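Local coordinates for inorganic pyrophosphatase (Neisseria gonorrhoeae, PDB 5TEA), which probably catalyses the magnesium-dependent hydrolysis of inorganic pyrophosphate to two phosphate ions, working as a homohexamer, at residues N30-P33 against A34-H38; S133-Q137 against Q138-Q142. All blocks are in the same frame, centred on the assembly; numbering follows the deposited sequence.

Contact 1. Residues N30-P33 against A34-H38; sequences NEIP and AGSNH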
loop_
_atom_site.group_PDB
_atom_site.type_symbol
_atom_site.label_atom_id
_atom_site.label_comp_id
_atom_site.label_asym_id
_atom_site.label_seq_id
_atom_site.Cartn_x
_atom_site.Cartn_y
_atom_site.Cartn_z
ATOM N N ASN B 30 -19.072 -8.203 -5.212
ATOM C CA ASN B 30 -17.744 -7.885 -5.728
ATOM C C ASN B 30 -16.855 -9.120 -5.700
ATOM O O ASN B 30 -16.777 -9.820 -4.676
ATOM C CB ASN B 30 -17.077 -6.762 -4.929
ATOM C CG ASN B 30 -15.839 -6.210 -5.631
ATOM O OD1 ASN B 30 -15.921 -5.726 -6.759
ATOM N ND2 ASN B 30 -14.688 -6.282 -4.966
ATOM N N GLU B 31 -16.176 -9.386 -6.817
ATOM C CA GLU B 31 -15.219 -10.497 -6.875
ATOM C C GLU B 31 -13.763 -10.057 -6.868
ATOM O O GLU B 31 -12.935 -10.713 -6.235
ATOM C CB GLU B 31 -15.457 -11.357 -8.124
ATOM C CG GLU B 31 -16.823 -12.024 -8.181
ATOM C CD GLU B 31 -17.220 -12.400 -9.593
ATOM O OE1 GLU B 31 -17.417 -13.600 -9.850
ATOM O OE2 GLU B 31 -17.346 -11.490 -10.446
ATOM N N ILE B 32 -13.411 -8.991 -7.592
ATOM C CA ILE B 32 -12.021 -8.615 -7.807
ATOM C C ILE B 32 -11.839 -7.151 -7.437
ATOM O O ILE B 32 -12.494 -6.285 -8.021
ATOM C CB ILE B 32 -11.576 -8.820 -9.266
ATOM C CG1 ILE B 32 -11.795 -10.266 -9.720
ATOM C CG2 ILE B 32 -10.083 -8.462 -9.389
ATOM C CD1 ILE B 32 -11.523 -10.471 -11.250
ATOM N N PRO B 33 -10.932 -6.816 -6.523
ATOM C CA PRO B 33 -10.600 -5.401 -6.293
ATOM C C PRO B 33 -9.954 -4.768 -7.515
ATOM O O PRO B 33 -9.125 -5.384 -8.193
ATOM C CB PRO B 33 -9.600 -5.457 -5.132
ATOM C CG PRO B 33 -9.747 -6.855 -4.540
ATOM C CD PRO B 33 -10.117 -7.718 -5.688
ATOM N N ALA B 34 -10.323 -3.517 -7.781
ATOM C CA ALA B 34 -9.612 -2.739 -8.787
ATOM C C ALA B 34 -8.119 -2.771 -8.499
ATOM O O ALA B 34 -7.705 -2.702 -7.343
ATOM C CB ALA B 34 -10.090 -1.287 -8.773
ATOM N N GLY B 35 -7.315 -2.855 -9.556
ATOM C CA GLY B 35 -5.876 -2.920 -9.421
ATOM C C GLY B 35 -5.300 -4.297 -9.166
ATOM O O GLY B 35 -4.071 -4.430 -9.095
ATOM N N SER B 36 -6.133 -5.327 -9.025
ATOM C CA SER B 36 -5.648 -6.685 -8.803
ATOM C C SER B 36 -5.453 -7.423 -10.125
ATOM O O SER B 36 -6.248 -7.269 -11.057
ATOM C CB SER B 36 -6.629 -7.458 -7.913
ATOM O OG SER B 36 -6.237 -8.806 -7.763
ATOM N N ASN B 37 -4.384 -8.227 -10.216
ATOM C CA ASN B 37 -4.242 -9.148 -11.342
ATOM C C ASN B 37 -4.637 -10.570 -10.973
ATOM O O ASN B 37 -4.217 -11.527 -11.640
ATOM C CB ASN B 37 -2.821 -9.121 -11.923
ATOM C CG ASN B 37 -1.769 -9.628 -10.943
ATOM O OD1 ASN B 37 -1.892 -9.439 -9.737
ATOM N ND2 ASN B 37 -0.718 -10.272 -11.468
ATOM N N HIS B 38 -5.433 -10.733 -9.921
ATOM C CA HIS B 38 -5.933 -12.042 -9.525
ATOM C C HIS B 38 -7.322 -12.224 -10.116
ATOM O O HIS B 38 -8.229 -11.439 -9.824
ATOM C CB HIS B 38 -5.957 -12.183 -8.014
ATOM C CG HIS B 38 -4.584 -12.178 -7.404
ATOM N ND1 HIS B 38 -4.360 -12.117 -6.045
ATOM C CD2 HIS B 38 -3.363 -12.192 -7.987
ATOM C CE1 HIS B 38 -3.058 -12.116 -5.815
ATOM N NE2 HIS B 38 -2.430 -12.162 -6.976
#

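Contact 2. Residues S133-Q137 against Q138-Q142; sequences SDLPQ and QLIKQ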
loop_
_atom_site.group_PDB
_atom_site.type_symbol
_atom_site.label_atom_id
_atom_site.label_comp_id
_atom_site.label_asym_id
_atom_site.label_seq_id
_atom_site.Cartn_x
_atom_site.Cartn_y
_atom_site.Cartn_z
ATOM N N SER B 133 -21.285 9.528 -19.278
ATOM C CA SER B 133 -20.709 10.823 -19.630
ATOM C C SER B 133 -20.269 11.615 -18.402
ATOM O O SER B 133 -19.518 12.590 -18.547
ATOM C CB SER B 133 -21.725 11.639 -20.428
ATOM O OG SER B 133 -22.692 12.171 -19.536
ATOM N N ASP B 134 -20.742 11.243 -17.203
ATOM C CA ASP B 134 -20.272 11.909 -15.987
ATOM C C ASP B 134 -18.845 11.499 -15.639
ATOM O O ASP B 134 -18.137 12.253 -14.967
ATOM C CB ASP B 134 -21.180 11.592 -14.802
ATOM C CG ASP B 134 -22.556 12.211 -14.936
ATOM O OD1 ASP B 134 -22.708 13.168 -15.740
ATOM O OD2 ASP B 134 -23.460 11.728 -14.233
ATOM N N LEU B 135 -18.428 10.310 -16.057
ATOM C CA LEU B 135 -17.062 9.850 -15.805
ATOM C C LEU B 135 -16.086 10.582 -16.721
ATOM O O LEU B 135 -16.461 11.028 -17.804
ATOM C CB LEU B 135 -16.960 8.343 -16.064
ATOM C CG LEU B 135 -17.824 7.407 -15.231
ATOM C CD1 LEU B 135 -17.670 5.965 -15.705
ATOM C CD2 LEU B 135 -17.437 7.541 -13.774
ATOM N N PRO B 136 -14.814 10.705 -16.325
ATOM C CA PRO B 136 -13.813 11.181 -17.287
ATOM C C PRO B 136 -13.780 10.232 -18.475
ATOM O O PRO B 136 -13.722 9.009 -18.317
ATOM C CB PRO B 136 -12.489 11.163 -16.504
ATOM C CG PRO B 136 -12.807 10.735 -15.131
ATOM C CD PRO B 136 -14.288 10.588 -14.958
ATOM N N GLN B 137 -13.856 10.802 -19.672
ATOM C CA GLN B 137 -13.954 9.956 -20.848
ATOM C C GLN B 137 -12.665 9.177 -21.065
ATOM O O GLN B 137 -12.700 8.086 -21.636
ATOM C CB GLN B 137 -14.326 10.808 -22.057
ATOM C CG GLN B 137 -15.714 11.446 -21.885
ATOM C CD GLN B 137 -16.828 10.407 -21.660
ATOM O OE1 GLN B 137 -17.393 9.884 -22.624
ATOM N NE2 GLN B 137 -17.136 10.102 -20.386
ATOM N N GLN B 138 -11.545 9.687 -20.555
ATOM C CA GLN B 138 -10.294 8.935 -20.613
ATOM C C GLN B 138 -10.349 7.671 -19.750
ATOM O O GLN B 138 -9.672 6.678 -20.057
ATOM C CB GLN B 138 -9.139 9.845 -20.189
ATOM C CG GLN B 138 -7.742 9.259 -20.360
ATOM C CD GLN B 138 -7.217 9.363 -21.791
ATOM O OE1 GLN B 138 -7.992 9.476 -22.745
ATOM N NE2 GLN B 138 -5.884 9.349 -21.941
ATOM N N LEU B 139 -11.130 7.680 -18.667
ATOM C CA LEU B 139 -11.283 6.441 -17.906
ATOM C C LEU B 139 -12.019 5.397 -18.733
ATOM O O LEU B 139 -11.654 4.220 -18.736
ATOM C CB LEU B 139 -12.027 6.690 -16.592
ATOM C CG LEU B 139 -12.488 5.415 -15.863
ATOM C CD1 LEU B 139 -11.279 4.602 -15.366
ATOM C CD2 LEU B 139 -13.432 5.729 -14.722
ATOM N N ILE B 140 -13.065 5.818 -19.439
ATOM C CA ILE B 140 -13.766 4.900 -20.330
ATOM C C ILE B 140 -12.803 4.337 -21.373
ATOM O O ILE B 140 -12.784 3.133 -21.638
ATOM C CB ILE B 140 -14.960 5.606 -20.996
ATOM C CG1 ILE B 140 -15.905 6.226 -19.953
ATOM C CG2 ILE B 140 -15.698 4.622 -21.896
ATOM C CD1 ILE B 140 -16.699 5.227 -19.169
ATOM N N LYS B 141 -11.991 5.199 -21.983
ATOM C CA LYS B 141 -11.068 4.709 -23.006
ATOM C C LYS B 141 -10.058 3.718 -22.428
ATOM O O LYS B 141 -9.638 2.781 -23.130
ATOM C CB LYS B 141 -10.334 5.876 -23.665
ATOM C CG LYS B 141 -11.229 6.896 -24.339
ATOM C CD LYS B 141 -10.657 7.343 -25.682
ATOM C CE LYS B 141 -9.134 7.471 -25.632
ATOM N NZ LYS B 141 -8.521 7.789 -26.967
ATOM N N GLN B 142 -9.648 3.911 -21.170
ATOM C CA GLN B 142 -8.731 2.964 -20.530
ATOM C C GLN B 142 -9.411 1.621 -20.290
ATOM O O GLN B 142 -8.810 0.561 -20.507
ATOM C CB GLN B 142 -8.211 3.525 -19.199
ATOM C CG GLN B 142 -7.287 4.718 -19.308
ATOM C CD GLN B 142 -6.713 5.117 -17.957
ATOM O OE1 GLN B 142 -6.050 4.312 -17.287
ATOM N NE2 GLN B 142 -6.964 6.356 -17.546
#

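Contact 1. Residues N30-P33 against A34-H38
The puckered pyrrolidine ring of Pro33 brings its CD to within 4.1 Å of CB of Ser36, and Pro33 also packs on Pro88 and Thr91 of its own chain. The imidazole of His38, a truly flat ring, heads away from residues 30-33 and lies against Leu51 and Ile54 of its own chain and Pro88 of a second subunit. What His38 offers the strand is its carbonyl: Ile32 drapes over that oxygen, with CG2 at 3.5 Å from His38 O and both CG1 and CD1 not much farther off. The same Ile32 CG2 meets CB of Ser36 at 3.9 Å, so that one methyl bridges the end of the turn and the carbonyl of His38. A hydrogen bond from Ser36 N to Pro33 O, 3.1 Å long, closes a turn that the backbone angles of Ala34 and Gly35 make type II. Gly35 occupies its third position at a positive phi of 84°, where a beta carbon would press on the carbonyl oxygen of Ala34. A second, smaller closure follows directly. Because OG of Ser36 stands opposite its own backbone N (chi1 176°), it reaches forward along the chain and accepts the N-H of His38, with Ser36 OG and His38 N 3.0 Å apart, an ST turn. Just upstream, Glu31 and Ile32 together face Tyr65 on strand 64-67. The sequence is therefore a classic beta bulge running into a type II turn, and it carries Ile32 close to Tyr65 and Lys39, both predicted to bind substrate, beside the pyrophosphatase active site.

Contact 2. Residues S133-Q137 against Q138-Q142
Pro136 and Gln137 turn their carbonyls into the first turn of helix 137-149, where they accept from the amides of residues 139 to 141. Leu139 N donates to Pro136 O at 2.9 Å, approaching from well above the carbonyl plane, and a weak bond from Ile140 N at 3.4 Å shares the same Pro136 O. One residue on, the helical pattern is regular: Lys141 N lies 3.0 Å from Gln137 O, with the N-H pointing fairly straight at it (159°). Pro136 holds the N-cap position, and the apolar side chains around it pair across the helix start. Leu135 and Ile140 meet methyl to methyl, their CD1 atoms 3.7 Å apart and the two side chains crossing at about a right angle. This pairing of the residue before the N-cap with the fourth helical residue is a hydrophobic staple, and Leu132 and Tyr129 extend the apolar patch. CG of Pro136 also rests 4.4 Å from CB of Leu139. Gln137 adds a polar link. Its chain, bent at chi2 (-58°), doubles back so that Gln137 NE2 donates to Leu135 O at 2.8 Å; the oxygen lies almost in the amide plane of Gln137, although the donor stands above the plane of the Leu135 carbonyl. NE2 also bonds to Leu132 O, so one amide nitrogen ties the helix start to two preceding carbonyls. Lys141 passes its CG 3.3 Å from Gln137 O, and Lys141 NZ bonds Leu153 O of a fourth subunit, while Gln138 NE2 bonds Arg123 O of a third.

Overall arrangement
From the N terminus, contact 1 comes first: strand 25-32 leaves the main sheet, and residues 30-38 turn the chain into the two-stranded sheet begun by strand 38-43. The chain then runs through strands 48-54, 64-67, 80-83, 94-107 and 110-119 before contact 2, where residues 133-142 lead the loop after the last of these into helix 137-149. The two local closures stand in series, neither nesting nor crossing. The centres of contact 1 and contact 2 are about 19 Å apart, and the nearest atoms of contact 1 and contact 2 about 9 Å. Contact 1 lies near the predicted substrate site, contact 2 away from it, yet both border subunit interfaces, each reaching Asn124 of another subunit.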